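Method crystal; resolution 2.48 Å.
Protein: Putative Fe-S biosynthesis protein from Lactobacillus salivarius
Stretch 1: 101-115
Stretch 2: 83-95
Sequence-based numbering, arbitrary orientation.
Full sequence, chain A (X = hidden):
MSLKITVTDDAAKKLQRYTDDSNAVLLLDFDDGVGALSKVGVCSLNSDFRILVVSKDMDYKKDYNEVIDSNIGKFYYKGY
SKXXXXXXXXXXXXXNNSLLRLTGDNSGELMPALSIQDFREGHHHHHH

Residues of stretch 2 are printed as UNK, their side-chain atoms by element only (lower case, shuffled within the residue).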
ATOM      1  N   ARG A 101      -5.843   7.293  -4.611  1.00 23.62           N
ATOM      2  CA  ARG A 101      -5.060   8.456  -4.246  1.00 23.54           C
ATOM      3  C   ARG A 101      -4.592   8.305  -2.804  1.00 22.53           C
ATOM      4  O   ARG A 101      -5.330   7.822  -1.959  1.00 22.32           O
ATOM      5  CB  ARG A 101      -5.918   9.710  -4.381  1.00 25.69           C
ATOM      6  CG  ARG A 101      -5.169  10.983  -4.121  1.00 30.71           C
ATOM      7  CD  ARG A 101      -6.132  12.115  -3.822  1.00 35.79           C
ATOM      8  NE  ARG A 101      -7.120  12.274  -4.879  1.00 40.20           N
ATOM      9  CZ  ARG A 101      -6.828  12.639  -6.128  1.00 43.72           C
ATOM     10  NH1 ARG A 101      -5.562  12.889  -6.476  1.00 44.15           N
ATOM     11  NH2 ARG A 101      -7.802  12.744  -7.034  1.00 44.57           N
ATOM     12  N   LEU A 102      -3.364   8.713  -2.529  1.00 21.43           N
ATOM     13  CA  LEU A 102      -2.829   8.634  -1.185  1.00 20.39           C
ATOM     14  C   LEU A 102      -2.478  10.029  -0.693  1.00 22.13           C
ATOM     15  O   LEU A 102      -1.556  10.657  -1.211  1.00 24.07           O
ATOM     16  CB  LEU A 102      -1.574   7.765  -1.155  1.00 19.60           C
ATOM     17  CG  LEU A 102      -0.905   7.727   0.228  1.00 18.74           C
ATOM     18  CD1 LEU A 102      -1.766   6.931   1.173  1.00 15.55           C
ATOM     19  CD2 LEU A 102       0.489   7.126   0.147  1.00 18.03           C
ATOM     20  N   THR A 103      -3.208  10.518   0.303  1.00 22.23           N
ATOM     21  CA  THR A 103      -2.931  11.840   0.843  1.00 23.01           C
ATOM     22  C   THR A 103      -2.673  11.794   2.346  1.00 23.66           C
ATOM     23  O   THR A 103      -3.099  10.868   3.022  1.00 22.17           O
ATOM     24  CB  THR A 103      -4.096  12.827   0.572  1.00 24.13           C
ATOM     25  OG1 THR A 103      -5.302  12.320   1.152  1.00 23.61           O
ATOM     26  CG2 THR A 103      -4.287  13.033  -0.931  1.00 24.36           C
ATOM     27  N   GLY A 104      -1.958  12.795   2.857  1.00 25.77           N
ATOM     28  CA  GLY A 104      -1.668  12.855   4.279  1.00 28.01           C
ATOM     29  C   GLY A 104      -2.157  14.158   4.893  1.00 30.03           C
ATOM     30  O   GLY A 104      -2.208  15.188   4.219  1.00 30.27           O
ATOM     31  N   ASP A 105      -2.520  14.126   6.172  1.00 32.16           N
ATOM     32  CA  ASP A 105      -3.015  15.326   6.855  1.00 35.45           C
ATOM     33  C   ASP A 105      -2.060  16.510   6.908  1.00 36.11           C
ATOM     34  O   ASP A 105      -2.494  17.659   7.020  1.00 35.96           O
ATOM     35  CB  ASP A 105      -3.398  15.014   8.296  1.00 36.74           C
ATOM     36  CG  ASP A 105      -4.666  14.236   8.401  1.00 38.30           C
ATOM     37  OD1 ASP A 105      -5.294  13.958   7.352  1.00 39.16           O
ATOM     38  OD2 ASP A 105      -5.032  13.908   9.549  1.00 39.92           O
ATOM     39  N   ASN A 106      -0.765  16.232   6.840  1.00 37.13           N
ATOM     40  CA  ASN A 106       0.230  17.285   6.938  1.00 38.33           C
ATOM     41  C   ASN A 106       1.058  17.477   5.672  1.00 37.73           C
ATOM     42  O   ASN A 106       1.703  18.505   5.515  1.00 38.43           O
ATOM     43  CB  ASN A 106       1.134  16.961   8.127  1.00 39.61           C
ATOM     44  CG  ASN A 106       0.332  16.653   9.391  1.00 42.24           C
ATOM     45  OD1 ASN A 106       0.657  15.729  10.156  1.00 44.45           O
ATOM     46  ND2 ASN A 106      -0.726  17.434   9.619  1.00 41.53           N
ATOM     47  N   SER A 107       1.024  16.502   4.769  1.00 37.22           N
ATOM     48  CA  SER A 107       1.807  16.579   3.540  1.00 36.49           C
ATOM     49  C   SER A 107       0.952  16.824   2.301  1.00 35.81           C
ATOM     50  O   SER A 107       1.460  17.236   1.256  1.00 36.09           O
ATOM     51  CB  SER A 107       2.594  15.274   3.348  1.00 37.13           C
ATOM     52  OG  SER A 107       3.422  14.989   4.469  1.00 37.21           O
ATOM     53  N   GLY A 108      -0.346  16.578   2.421  1.00 35.47           N
ATOM     54  CA  GLY A 108      -1.223  16.754   1.283  1.00 34.67           C
ATOM     55  C   GLY A 108      -1.073  15.518   0.422  1.00 34.48           C
ATOM     56  O   GLY A 108      -0.904  14.415   0.950  1.00 33.75           O
ATOM     57  N   GLU A 109      -1.121  15.687  -0.895  1.00 34.47           N
ATOM     58  CA  GLU A 109      -0.986  14.553  -1.789  1.00 35.04           C
ATOM     59  C   GLU A 109       0.392  13.934  -1.668  1.00 33.94           C
ATOM     60  O   GLU A 109       1.395  14.600  -1.893  1.00 34.67           O
ATOM     61  CB  GLU A 109      -1.218  14.970  -3.240  1.00 37.06           C
ATOM     62  CG  GLU A 109      -2.662  15.330  -3.554  1.00 40.73           C
ATOM     63  CD  GLU A 109      -2.968  15.194  -5.031  1.00 42.61           C
ATOM     64  OE1 GLU A 109      -2.188  15.750  -5.841  1.00 43.90           O
ATOM     65  OE2 GLU A 109      -3.979  14.533  -5.378  1.00 42.17           O
ATOM     66  N   LEU A 110       0.435  12.658  -1.301  1.00 31.80           N
ATOM     67  CA  LEU A 110       1.692  11.946  -1.173  1.00 28.58           C
ATOM     68  C   LEU A 110       1.884  11.173  -2.461  1.00 28.59           C
ATOM     69  O   LEU A 110       3.005  11.006  -2.937  1.00 27.51           O
ATOM     70  CB  LEU A 110       1.641  10.983   0.014  1.00 26.82           C
ATOM     71  CG  LEU A 110       1.691  11.634   1.393  1.00 25.86           C
ATOM     72  CD1 LEU A 110       1.332  10.624   2.459  1.00 23.88           C
ATOM     73  CD2 LEU A 110       3.075  12.202   1.625  1.00 24.11           C
HETATM   74  N   MSE A 111       0.763  10.716  -3.016  1.00 29.34           N
HETATM   75  CA  MSE A 111       0.748   9.953  -4.256  1.00 29.53           C
HETATM   76  C   MSE A 111      -0.590  10.125  -4.963  1.00 27.61           C
HETATM   77  O   MSE A 111      -1.549   9.424  -4.666  1.00 28.32           O
HETATM   78  CB  MSE A 111       0.965   8.475  -3.969  1.00 31.95           C
HETATM   79  CG  MSE A 111       0.881   7.632  -5.215  1.00 38.16           C
HETATM   80 SE   MSE A 111       2.303   8.104  -6.466  1.00 47.44          SE
HETATM   81  CE  MSE A 111       2.371   6.466  -7.538  1.00 40.61           C
ATOM     82  N   PRO A 112      -0.669  11.057  -5.916  1.00 26.75           N
ATOM     83  CA  PRO A 112      -1.926  11.289  -6.643  1.00 24.78           C
ATOM     84  C   PRO A 112      -2.502  10.114  -7.425  1.00 22.54           C
ATOM     85  O   PRO A 112      -3.708  10.044  -7.631  1.00 23.74           O
ATOM     86  CB  PRO A 112      -1.595  12.486  -7.537  1.00 24.58           C
ATOM     87  CG  PRO A 112      -0.108  12.385  -7.722  1.00 26.20           C
ATOM     88  CD  PRO A 112       0.376  12.000  -6.348  1.00 26.35           C
ATOM     89  N   ALA A 113      -1.653   9.196  -7.867  1.00 20.83           N
ATOM     90  CA  ALA A 113      -2.117   8.032  -8.614  1.00 19.04           C
ATOM     91  C   ALA A 113      -1.502   6.771  -8.011  1.00 18.92           C
ATOM     92  O   ALA A 113      -0.455   6.298  -8.442  1.00 19.56           O
ATOM     93  CB  ALA A 113      -1.735   8.161 -10.078  1.00 15.56           C
ATOM     94  N   LEU A 114      -2.171   6.230  -7.005  1.00 18.78           N
ATOM     95  CA  LEU A 114      -1.710   5.043  -6.300  1.00 17.63           C
ATOM     96  C   LEU A 114      -2.146   3.761  -7.001  1.00 18.04           C
ATOM     97  O   LEU A 114      -3.322   3.445  -7.030  1.00 19.83           O
ATOM     98  CB  LEU A 114      -2.282   5.094  -4.897  1.00 16.21           C
ATOM     99  CG  LEU A 114      -1.852   4.105  -3.829  1.00 15.55           C
ATOM    100  CD1 LEU A 114      -0.376   4.272  -3.500  1.00 15.34           C
ATOM    101  CD2 LEU A 114      -2.713   4.357  -2.603  1.00 13.59           C
ATOM    102  N   SER A 115      -1.201   3.011  -7.553  1.00 18.94           N
ATOM    103  CA  SER A 115      -1.541   1.778  -8.264  1.00 19.12           C
ATOM    104  C   SER A 115      -1.618   0.567  -7.362  1.00 19.32           C
ATOM    105  O   SER A 115      -1.220   0.613  -6.208  1.00 21.30           O
ATOM    106  CB  SER A 115      -0.517   1.487  -9.353  1.00 19.66           C
ATOM    107  OG  SER A 115       0.687   0.996  -8.794  1.00 20.02           O
ATOM    108  N   UNK A  83       9.526   7.591   7.015  1.00 28.08           N
ATOM    109  CA  UNK A  83       9.958   8.979   6.903  1.00 30.51           C
ATOM    110  C   UNK A  83       9.288   9.694   5.738  1.00 30.40           C
ATOM    111  O   UNK A  83       9.281  10.928   5.674  1.00 29.10           O
ATOM    112  c   UNK A  83      14.119  10.657   5.607  1.00 44.95           C
ATOM    113  c   UNK A  83      12.026   8.553   5.419  1.00 40.70           C
ATOM    114 se   UNK A  83      13.984   8.726   5.310  1.00 48.80          SE
ATOM    115  c   UNK A  83      11.482   9.054   6.749  1.00 34.34           C
ATOM    116  N   UNK A  84       8.715   8.919   4.824  1.00 29.60           N
ATOM    117  CA  UNK A  84       8.053   9.500   3.669  1.00 29.25           C
ATOM    118  C   UNK A  84       6.546   9.545   3.839  1.00 29.85           C
ATOM    119  O   UNK A  84       5.822   9.990   2.950  1.00 28.72           O
ATOM    120  c   UNK A  84      10.455  10.048   1.877  1.00 29.44           C
ATOM    121  c   UNK A  84       9.851   8.809   2.063  1.00 29.59           C
ATOM    122  c   UNK A  84      10.631   7.669   1.929  1.00 29.84           C
ATOM    123  o   UNK A  84      13.915   9.096   1.173  1.00 32.43           O
ATOM    124  c   UNK A  84      12.567   9.000   1.442  1.00 30.04           C
ATOM    125  c   UNK A  84      11.986   7.761   1.618  1.00 30.10           C
ATOM    126  c   UNK A  84      11.805  10.148   1.569  1.00 30.01           C
ATOM    127  c   UNK A  84       8.403   8.712   2.414  1.00 29.16           C
ATOM    128  N   UNK A  85       6.075   9.103   4.995  1.00 30.78           N
ATOM    129  CA  UNK A  85       4.650   9.082   5.237  1.00 30.19           C
ATOM    130  C   UNK A  85       4.174  10.159   6.193  1.00 30.28           C
ATOM    131  O   UNK A  85       4.938  11.005   6.641  1.00 30.24           O
ATOM    132 se   UNK A  85       4.372   4.815   5.624  1.00 38.88          SE
ATOM    133  c   UNK A  85       5.081   3.701   4.185  1.00 37.70           C
ATOM    134  c   UNK A  85       4.247   7.699   5.752  1.00 30.74           C
ATOM    135  c   UNK A  85       4.615   6.568   4.806  1.00 32.10           C
ATOM    136  N   UNK A  86       2.886  10.094   6.495  1.00 30.62           N
ATOM    137  CA  UNK A  86       2.205  11.025   7.388  1.00 30.56           C
ATOM    138  C   UNK A  86       1.564  10.168   8.485  1.00 29.52           C
ATOM    139  O   UNK A  86       1.264   8.991   8.262  1.00 28.90           O
ATOM    140  c   UNK A  86       1.115  11.735   6.603  1.00 32.26           C
ATOM    141  o   UNK A  86       1.179  14.038   6.133  1.00 34.41           O
ATOM    142  o   UNK A  86       0.596  13.387   8.176  1.00 38.22           O
ATOM    143  c   UNK A  86       0.953  13.157   7.000  1.00 34.74           C
ATOM    144  N   UNK A  87       1.340  10.746   9.658  1.00 28.80           N
ATOM    145  CA  UNK A  87       0.736   9.988  10.752  1.00 29.08           C
ATOM    146  C   UNK A  87      -0.712   9.604  10.477  1.00 27.29           C
ATOM    147  O   UNK A  87      -1.175   8.536  10.873  1.00 26.23           O
ATOM    148  o   UNK A  87       2.747  12.065  12.604  1.00 37.67           O
ATOM    149  c   UNK A  87       2.246  10.924  12.543  1.00 35.73           C
ATOM    150  o   UNK A  87       2.875   9.886  12.865  1.00 38.56           O
ATOM    151  c   UNK A  87       0.824  10.786  12.051  1.00 31.65           C
ATOM    152  N   UNK A  88      -1.424  10.479   9.790  1.00 26.85           N
ATOM    153  CA  UNK A  88      -2.805  10.208   9.473  1.00 27.76           C
ATOM    154  C   UNK A  88      -2.973  10.382   7.986  1.00 26.22           C
ATOM    155  O   UNK A  88      -3.006  11.506   7.490  1.00 28.07           O
ATOM    156  n   UNK A  88      -6.079  11.468   9.872  1.00 31.57           N
ATOM    157  c   UNK A  88      -3.705  11.182  10.211  1.00 29.22           C
ATOM    158  c   UNK A  88      -5.123  10.675  10.334  1.00 31.32           C
ATOM    159  o   UNK A  88      -5.357   9.576  10.843  1.00 33.22           O
ATOM    160  N   UNK A  89      -3.080   9.275   7.271  1.00 24.38           N
ATOM    161  CA  UNK A  89      -3.217   9.354   5.835  1.00 22.84           C
ATOM    162  C   UNK A  89      -4.555   8.888   5.335  1.00 22.11           C
ATOM    163  O   UNK A  89      -5.364   8.360   6.084  1.00 23.31           O
ATOM    164 se   UNK A  89       0.536   7.760   4.858  1.00 34.70          SE
ATOM    165  c   UNK A  89      -2.131   8.539   5.177  1.00 24.45           C
ATOM    166  c   UNK A  89       0.459   6.455   6.280  1.00 30.25           C
ATOM    167  c   UNK A  89      -0.759   9.008   5.528  1.00 27.23           C
ATOM    168  N   UNK A  90      -4.771   9.060   4.043  1.00 21.61           N
ATOM    169  CA  UNK A  90      -6.029   8.680   3.448  1.00 21.21           C
ATOM    170  C   UNK A  90      -5.872   8.114   2.053  1.00 20.57           C
ATOM    171  O   UNK A  90      -5.051   8.575   1.266  1.00 21.51           O
ATOM    172  c   UNK A  90      -8.347   9.666   2.902  1.00 25.07           C
ATOM    173  c   UNK A  90     -10.615  10.779   2.760  1.00 32.70           C
ATOM    174  c   UNK A  90      -6.940   9.900   3.406  1.00 22.22           C
ATOM    175  n   UNK A  90     -11.402  12.041   2.992  1.00 36.32           N
ATOM    176  c   UNK A  90      -9.140  10.960   3.051  1.00 28.47           C
ATOM    177  N   UNK A  91      -6.670   7.097   1.768  1.00 19.69           N
ATOM    178  CA  UNK A  91      -6.697   6.460   0.468  1.00 18.06           C
ATOM    179  C   UNK A  91      -8.099   6.689  -0.060  1.00 18.96           C
ATOM    180  O   UNK A  91      -9.077   6.284   0.558  1.00 18.53           O
ATOM    181  c   UNK A  91      -5.000   4.748   1.088  1.00 15.20           C
ATOM    182  c   UNK A  91      -6.428   4.961   0.580  1.00 16.94           C
ATOM    183  c   UNK A  91      -6.665   4.278  -0.766  1.00 15.26           C
ATOM    184  c   UNK A  91      -4.627   3.305   1.294  1.00 13.26           C
ATOM    185  N   UNK A  92      -8.198   7.376  -1.186  1.00 20.57           N
ATOM    186  CA  UNK A  92      -9.496   7.650  -1.773  1.00 23.43           C
ATOM    187  C   UNK A  92      -9.458   7.223  -3.223  1.00 24.68           C
ATOM    188  O   UNK A  92      -8.431   6.733  -3.700  1.00 24.42           O
ATOM    189  o   UNK A  92      -8.968   9.895  -2.505  1.00 29.59           O
ATOM    190  c   UNK A  92      -9.828   9.136  -1.678  1.00 23.45           C
ATOM    191  N   UNK A  93     -10.577   7.403  -3.919  1.00 26.48           N
ATOM    192  CA  UNK A  93     -10.663   7.030  -5.327  1.00 28.09           C
ATOM    193  C   UNK A  93     -10.757   8.263  -6.221  1.00 29.26           C
ATOM    194  O   UNK A  93     -11.602   9.137  -6.012  1.00 29.20           O
ATOM    195  c   UNK A  93     -11.870   6.127  -5.563  1.00 26.38           C
ATOM    196  c   UNK A  93     -13.402   4.992  -7.128  1.00 27.91           C
ATOM    197  c   UNK A  93     -10.945   5.049  -7.648  1.00 27.75           C
ATOM    198  c   UNK A  93     -12.133   5.810  -7.033  1.00 27.76           C
ATOM    199  N   UNK A  94      -9.872   8.331  -7.210  1.00 30.55           N
ATOM    200  CA  UNK A  94      -9.853   9.450  -8.136  1.00 32.54           C
ATOM    201  C   UNK A  94     -11.151   9.539  -8.913  1.00 34.33           C
ATOM    202  O   UNK A  94     -11.720   8.522  -9.342  1.00 33.33           O
ATOM    203  o   UNK A  94      -7.064  10.305  -7.679  1.00 32.73           O
ATOM    204  c   UNK A  94      -8.687   9.320  -9.117  1.00 32.69           C
ATOM    205  n   UNK A  94      -6.514   8.382  -8.676  1.00 33.18           N
ATOM    206  c   UNK A  94      -7.347   9.376  -8.429  1.00 32.38           C
ATOM    207  N   UNK A  95     -11.613  10.769  -9.091  1.00 36.83           N
ATOM    208  CA  UNK A  95     -12.846  11.020  -9.821  1.00 39.52           C
ATOM    209  C   UNK A  95     -12.590  11.019 -11.322  1.00 40.73           C
ATOM    210  O   UNK A  95     -13.499  10.739 -12.106  1.00 40.95           O
ATOM    211  o   UNK A  95     -12.510  13.423  -9.624  1.00 39.58           O
ATOM    212  c   UNK A  95     -13.466  12.374  -9.423  1.00 39.50           C
ATOM    213  c   UNK A  95     -13.895  12.347  -7.955  1.00 39.74           C
TER
HETATM  214  O   HOH W   1      -6.807  10.065  -0.436  1.00 30.24           O
HETATM  215  O   HOH W   2     -10.888  12.812  -7.451  1.00 31.18           O

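Position 83 has three carbons and a selenium in an unbranched side chain. It makes no contact with stretch 1. The selenium identifies selenomethionine, M83.

Position 84 carries one carbon and then a six-carbon ring bearing one oxygen. CB points sideways, but the backbone O of position 84 lies 3.8 Å from L110 CD2. This is Y84.

Position 85 again has three carbons and a selenium in a row. CB points away from stretch 1. It is selenomethionine, M85.

Position 86 has two carbons, the second carrying two oxygens. CB points toward stretch 1, and one oxygen meets the turn at 105-107. Two oxygens on the second carbon make it D86. D86 OD2 accepts from N106 N at 3.0 Å and from S107 OG at 3.0 Å. S107 N makes a weak bond to D86 OD2 at 2.8 Å.

Position 87 has the same atom set but lies outside the contact. It is D87.

Position 88 has two carbons, the second carrying one oxygen and one nitrogen. The nitrogen reaches the D105 carboxylate. This is N88; its ND2 donates to D105 OD2 at 2.7 Å. N88 O accepts from D105 N at 3.0 Å.

Position 89 has three carbons and a selenium, unbranched, beside leucine side chains. It is selenomethionine, M89, with SE 3.8 Å from L110 CD1.

Position 90 has four carbons in a row ending in nitrogen. The chain is fully extended, and its CB lies on the face of the sheet shared with T103. It is K90. K90 N donates to T103 O at 2.7 Å, and T103 N returns a bond to K90 O at 2.8 Å.

Position 91 has four carbons, forked at the first, one arm two carbons long. It is I91; CG1 lies 3.9 Å from L102 CD1.

Position 92 has one carbon and one oxygen, S92. Water 1 links its OG to R101 O and T103 OG1.

Position 93 has four carbons, forked at the second. Its CB points away from stretch 1. It is L93.

Position 94 has two carbons, the second carrying one oxygen and one nitrogen. It is N94; ND2 gives a weak bond to P112 O at 3.4 Å.

Position 95 has one carbon carrying an oxygen and a carbon, T95. Water 2 joins its backbone N to R101 NH2.

Strands 88-93 and 101-104 pair antiparallel. L102, M89 and I91 share one face; R101, T103, K90 and S92 share the other. Beyond the strand, D86 holds the turn. G104 leaves room for it: a CB there would clash with D86 OD2.

Stretch 2 83-95: MYMDDNMKISLNT
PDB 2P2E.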